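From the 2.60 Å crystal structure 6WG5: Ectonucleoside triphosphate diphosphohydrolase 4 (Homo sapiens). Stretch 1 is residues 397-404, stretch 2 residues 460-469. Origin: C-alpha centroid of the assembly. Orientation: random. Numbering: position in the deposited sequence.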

ATOM      1  N   MET A 397     -17.964  11.509   2.579  1.00 36.72           N
ATOM      2  CA  MET A 397     -17.547  12.094   1.310  1.00 36.49           C
ATOM      3  C   MET A 397     -16.302  11.397   0.783  1.00 34.62           C
ATOM      4  O   MET A 397     -15.372  12.038   0.284  1.00 37.57           O
ATOM      5  N   GLY A 398     -16.270  10.072   0.884  1.00 33.59           N
ATOM      6  CA  GLY A 398     -15.220   9.314   0.235  1.00 35.35           C
ATOM      7  C   GLY A 398     -15.248   9.490  -1.272  1.00 35.51           C
ATOM      8  O   GLY A 398     -16.266   9.835  -1.874  1.00 32.86           O
ATOM      9  N   GLY A 399     -14.094   9.247  -1.888  1.00 31.44           N
ATOM     10  CA  GLY A 399     -13.958   9.399  -3.323  1.00 28.03           C
ATOM     11  C   GLY A 399     -13.102  10.592  -3.697  1.00 26.13           C
ATOM     12  O   GLY A 399     -12.074  10.844  -3.062  1.00 30.38           O
ATOM     13  N   ASP A 400     -13.517  11.338  -4.717  1.00 31.18           N
ATOM     14  CA  ASP A 400     -12.746  12.490  -5.162  1.00 30.18           C
ATOM     15  C   ASP A 400     -12.599  13.495  -4.028  1.00 30.69           C
ATOM     16  O   ASP A 400     -13.592  13.978  -3.474  1.00 32.88           O
ATOM     17  N   TYR A 401     -11.353  13.804  -3.688  1.00 29.56           N
ATOM     18  CA  TYR A 401     -11.053  14.700  -2.583  1.00 26.79           C
ATOM     19  C   TYR A 401     -11.178  16.154  -3.015  1.00 28.49           C
ATOM     20  O   TYR A 401     -10.797  16.523  -4.128  1.00 33.11           O
ATOM     21  N   ASN A 402     -11.725  16.979  -2.123  1.00 33.24           N
ATOM     22  CA  ASN A 402     -11.817  18.421  -2.335  1.00 30.95           C
ATOM     23  C   ASN A 402     -11.537  19.098  -1.001  1.00 31.98           C
ATOM     24  O   ASN A 402     -12.318  18.954  -0.055  1.00 33.93           O
ATOM     25  N   ALA A 403     -10.427  19.834  -0.926  1.00 28.61           N
ATOM     26  CA  ALA A 403      -9.988  20.398   0.347  1.00 30.17           C
ATOM     27  C   ALA A 403     -11.074  21.265   0.975  1.00 30.07           C
ATOM     28  O   ALA A 403     -11.401  21.109   2.157  1.00 32.13           O
ATOM     29  N   ALA A 404     -11.644  22.186   0.197  1.00 22.80           N
ATOM     30  CA  ALA A 404     -12.650  23.093   0.743  1.00 26.53           C
ATOM     31  C   ALA A 404     -13.813  22.320   1.352  1.00 26.55           C
ATOM     32  O   ALA A 404     -14.217  22.578   2.492  1.00 29.29           O
ATOM     33  N   PRO A 460      -0.817  20.656  -3.381  1.00 34.60           N
ATOM     34  CA  PRO A 460      -1.532  21.937  -3.371  1.00 27.80           C
ATOM     35  C   PRO A 460      -2.906  21.799  -2.733  1.00 27.47           C
ATOM     36  O   PRO A 460      -3.564  20.764  -2.839  1.00 24.82           O
ATOM     37  N   VAL A 461      -3.334  22.866  -2.055  1.00 38.22           N
ATOM     38  CA  VAL A 461      -4.663  22.872  -1.447  1.00 36.47           C
ATOM     39  C   VAL A 461      -5.729  22.652  -2.511  1.00 31.96           C
ATOM     40  O   VAL A 461      -6.746  21.989  -2.268  1.00 35.44           O
ATOM     41  N   ASN A 462      -5.515  23.200  -3.701  1.00 33.75           N
ATOM     42  CA  ASN A 462      -6.455  23.058  -4.802  1.00 39.12           C
ATOM     43  C   ASN A 462      -6.284  21.752  -5.569  1.00 40.25           C
ATOM     44  O   ASN A 462      -6.886  21.604  -6.636  1.00 40.24           O
ATOM     45  N   TYR A 463      -5.493  20.807  -5.064  1.00 37.98           N
ATOM     46  CA  TYR A 463      -5.264  19.560  -5.785  1.00 35.68           C
ATOM     47  C   TYR A 463      -6.588  18.853  -6.051  1.00 32.85           C
ATOM     48  O   TYR A 463      -7.389  18.643  -5.137  1.00 35.43           O
ATOM     49  N   LYS A 464      -6.814  18.483  -7.311  1.00 34.09           N
ATOM     50  CA  LYS A 464      -8.086  17.916  -7.738  1.00 38.97           C
ATOM     51  C   LYS A 464      -7.994  16.457  -8.153  1.00 34.58           C
ATOM     52  O   LYS A 464      -9.010  15.886  -8.563  1.00 32.95           O
ATOM     53  N   SER A 465      -6.821  15.830  -8.046  1.00 32.06           N
ATOM     54  CA  SER A 465      -6.596  14.507  -8.617  1.00 24.82           C
ATOM     55  C   SER A 465      -6.351  13.433  -7.560  1.00 22.86           C
ATOM     56  O   SER A 465      -5.756  12.396  -7.869  1.00 28.17           O
ATOM     57  N   LEU A 466      -6.794  13.651  -6.327  1.00 20.22           N
ATOM     58  CA  LEU A 466      -6.751  12.623  -5.293  1.00 20.66           C
ATOM     59  C   LEU A 466      -8.112  11.952  -5.196  1.00 22.64           C
ATOM     60  O   LEU A 466      -9.140  12.632  -5.116  1.00 28.86           O
ATOM     61  N   LYS A 467      -8.117  10.624  -5.200  1.00 26.89           N
ATOM     62  CA  LYS A 467      -9.330   9.851  -4.972  1.00 24.34           C
ATOM     63  C   LYS A 467      -9.087   8.925  -3.793  1.00 24.55           C
ATOM     64  O   LYS A 467      -8.228   8.040  -3.864  1.00 26.52           O
ATOM     65  N   THR A 468      -9.825   9.140  -2.710  1.00 22.42           N
ATOM     66  CA  THR A 468      -9.777   8.230  -1.580  1.00 23.45           C
ATOM     67  C   THR A 468     -10.702   7.055  -1.854  1.00 24.61           C
ATOM     68  O   THR A 468     -11.776   7.217  -2.441  1.00 23.88           O
ATOM     69  N   ALA A 469     -10.274   5.864  -1.447  1.00 26.73           N
ATOM     70  CA  ALA A 469     -11.006   4.657  -1.796  1.00 25.30           C
ATOM     71  C   ALA A 469     -10.544   3.519  -0.904  1.00 26.60           C
ATOM     72  O   ALA A 469      -9.448   3.550  -0.338  1.00 29.67           O
TER

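What holds the two backbones in register? Thr468 N donates to Gly399 O at 2.8 Å, and Tyr401 N donates to Leu466 O at 2.9 Å, nearly straight; these two bonds flank the single bridge between Asp400 and Lys467. The p rotamer of Thr468 lets OG1 accept from Gly399 N at 3.0 Å. Gly399 has backbone angles at which a CB would jam against the preceding carbonyl.

Where does water complete the polar network? Water 1 accepts from Thr468 OG1 (2.9 Å) and donates to Gly399 O (2.7 Å) and Met397 O (3.2 Å). Water 2 accepts from Leu466 N at 2.9 Å and lies 2.8 Å from Tyr401 O and 2.9 Å from Tyr463 O, where the two stretches draw apart beyond the bridge.

Which side chains point in? Tyr401 (t), buried, points toward stretch 2; its CB meets CD2 of Leu466 (t, p) at 3.7 Å. Ala403 also points toward, its CB 3.9 Å from CG1 of Val461 (t) and 3.2 Å from Val461 O.

What happens at the exposed margin? Lys464 (m, m, t, chi4 -121°) starts away, but its end returns: NZ stands 3.3 Å from ND2 of Asn402 (chi1 t), two donors that cannot bond. Water 3 links them, accepting from Ala404 N (2.6 Å), with weak bonds to Asn402 OD1 (2.9 Å) and Lys464 NZ (3.4 Å). Asp400 (m) likewise returns, OD1 reaching CG of Lys467 (t, t, m, t), whose end leads away, at 3.5 Å.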

ATOM      1  CB  MET A 397     -17.312  13.596   1.446  1.00 38.23           C
ATOM      2  CG  MET A 397     -16.551  14.003   2.687  1.00 40.75           C
ATOM      3  SD  MET A 397     -16.130  15.752   2.646  1.00 49.24           S
ATOM      4  CE  MET A 397     -17.757  16.503   2.575  1.00 49.76           C
ATOM      5  CB  ASP A 400     -13.415  13.138  -6.373  1.00 31.92           C
ATOM      6  CG  ASP A 400     -13.372  12.254  -7.606  1.00 44.17           C
ATOM      7  OD1 ASP A 400     -12.607  11.265  -7.607  1.00 44.52           O
ATOM      8  OD2 ASP A 400     -14.097  12.554  -8.580  1.00 48.57           O
ATOM      9  CB  TYR A 401      -9.640  14.425  -2.068  1.00 26.57           C
ATOM     10  CG  TYR A 401      -9.144  15.401  -1.030  1.00 24.32           C
ATOM     11  CD1 TYR A 401      -9.516  15.275   0.300  1.00 26.92           C
ATOM     12  CD2 TYR A 401      -8.290  16.439  -1.377  1.00 25.14           C
ATOM     13  CE1 TYR A 401      -9.060  16.157   1.255  1.00 26.58           C
ATOM     14  CE2 TYR A 401      -7.828  17.329  -0.427  1.00 26.55           C
ATOM     15  CZ  TYR A 401      -8.216  17.182   0.887  1.00 26.35           C
ATOM     16  OH  TYR A 401      -7.761  18.059   1.840  1.00 28.42           O
ATOM     17  CB  ASN A 402     -13.190  18.819  -2.875  1.00 33.35           C
ATOM     18  CG  ASN A 402     -13.324  20.315  -3.072  1.00 37.92           C
ATOM     19  OD1 ASN A 402     -13.601  21.053  -2.127  1.00 42.39           O
ATOM     20  ND2 ASN A 402     -13.129  20.772  -4.303  1.00 42.38           N
ATOM     21  CB  ALA A 403      -8.706  21.204   0.147  1.00 30.08           C
ATOM     22  CB  ALA A 404     -13.150  24.044  -0.345  1.00 26.33           C
ATOM     23  CB  PRO A 460      -1.639  22.299  -4.858  1.00 30.75           C
ATOM     24  CG  PRO A 460      -0.563  21.525  -5.525  1.00 33.01           C
ATOM     25  CD  PRO A 460      -0.415  20.262  -4.742  1.00 36.69           C
ATOM     26  CB  VAL A 461      -4.891  24.185  -0.677  1.00 40.95           C
ATOM     27  CG1 VAL A 461      -6.338  24.290  -0.204  1.00 41.60           C
ATOM     28  CG2 VAL A 461      -3.937  24.269   0.504  1.00 46.10           C
ATOM     29  CB  ASN A 462      -6.306  24.236  -5.768  1.00 46.39           C
ATOM     30  CG  ASN A 462      -4.916  24.323  -6.365  1.00 57.61           C
ATOM     31  OD1 ASN A 462      -3.917  24.294  -5.646  1.00 64.17           O
ATOM     32  ND2 ASN A 462      -4.843  24.418  -7.687  1.00 61.74           N
ATOM     33  CB  TYR A 463      -4.326  18.653  -4.988  1.00 30.49           C
ATOM     34  CG  TYR A 463      -3.759  17.503  -5.793  1.00 33.55           C
ATOM     35  CD1 TYR A 463      -4.127  16.193  -5.525  1.00 32.27           C
ATOM     36  CD2 TYR A 463      -2.858  17.733  -6.826  1.00 37.36           C
ATOM     37  CE1 TYR A 463      -3.612  15.141  -6.259  1.00 35.04           C
ATOM     38  CE2 TYR A 463      -2.339  16.689  -7.566  1.00 39.12           C
ATOM     39  CZ  TYR A 463      -2.717  15.395  -7.276  1.00 38.66           C
ATOM     40  OH  TYR A 463      -2.202  14.352  -8.012  1.00 36.14           O
ATOM     41  CB  LYS A 464      -8.662  18.733  -8.906  1.00 42.95           C
ATOM     42  CG  LYS A 464      -9.006  20.179  -8.566  1.00 51.54           C
ATOM     43  CD  LYS A 464     -10.180  20.275  -7.591  1.00 62.22           C
ATOM     44  CE  LYS A 464     -10.129  21.552  -6.759  1.00 69.70           C
ATOM     45  NZ  LYS A 464     -10.071  21.249  -5.297  1.00 70.90           N
ATOM     46  CB  SER A 465      -5.426  14.562  -9.595  1.00 25.52           C
ATOM     47  OG  SER A 465      -5.625  15.586 -10.550  1.00 31.57           O
ATOM     48  CB  LEU A 466      -6.367  13.208  -3.932  1.00 17.51           C
ATOM     49  CG  LEU A 466      -6.479  12.220  -2.763  1.00 22.75           C
ATOM     50  CD1 LEU A 466      -5.466  11.096  -2.915  1.00 26.60           C
ATOM     51  CD2 LEU A 466      -6.310  12.915  -1.421  1.00 21.83           C
ATOM     52  CB  LYS A 467      -9.731   9.044  -6.206  1.00 30.70           C
ATOM     53  CG  LYS A 467     -11.142   8.482  -6.102  1.00 42.53           C
ATOM     54  CD  LYS A 467     -11.361   7.259  -6.978  1.00 51.29           C
ATOM     55  CE  LYS A 467     -11.325   7.602  -8.459  1.00 61.23           C
ATOM     56  NZ  LYS A 467     -12.113   6.622  -9.265  1.00 65.95           N
ATOM     57  CB  THR A 468     -10.182   8.942  -0.289  1.00 24.78           C
ATOM     58  OG1 THR A 468     -11.573   9.282  -0.337  1.00 27.95           O
ATOM     59  CG2 THR A 468      -9.362  10.208  -0.107  1.00 25.35           C
ATOM     60  CB  ALA A 469     -10.806   4.289  -3.269  1.00 28.30           C
TER
HETATM   61  O   HOH W   1     -12.332  12.057  -0.621  1.00 30.87           O
HETATM   62  O   HOH W   2      -8.239  15.871  -5.117  1.00 30.97           O
HETATM   63  O   HOH W   3     -11.101  22.563  -2.346  1.00 38.59           O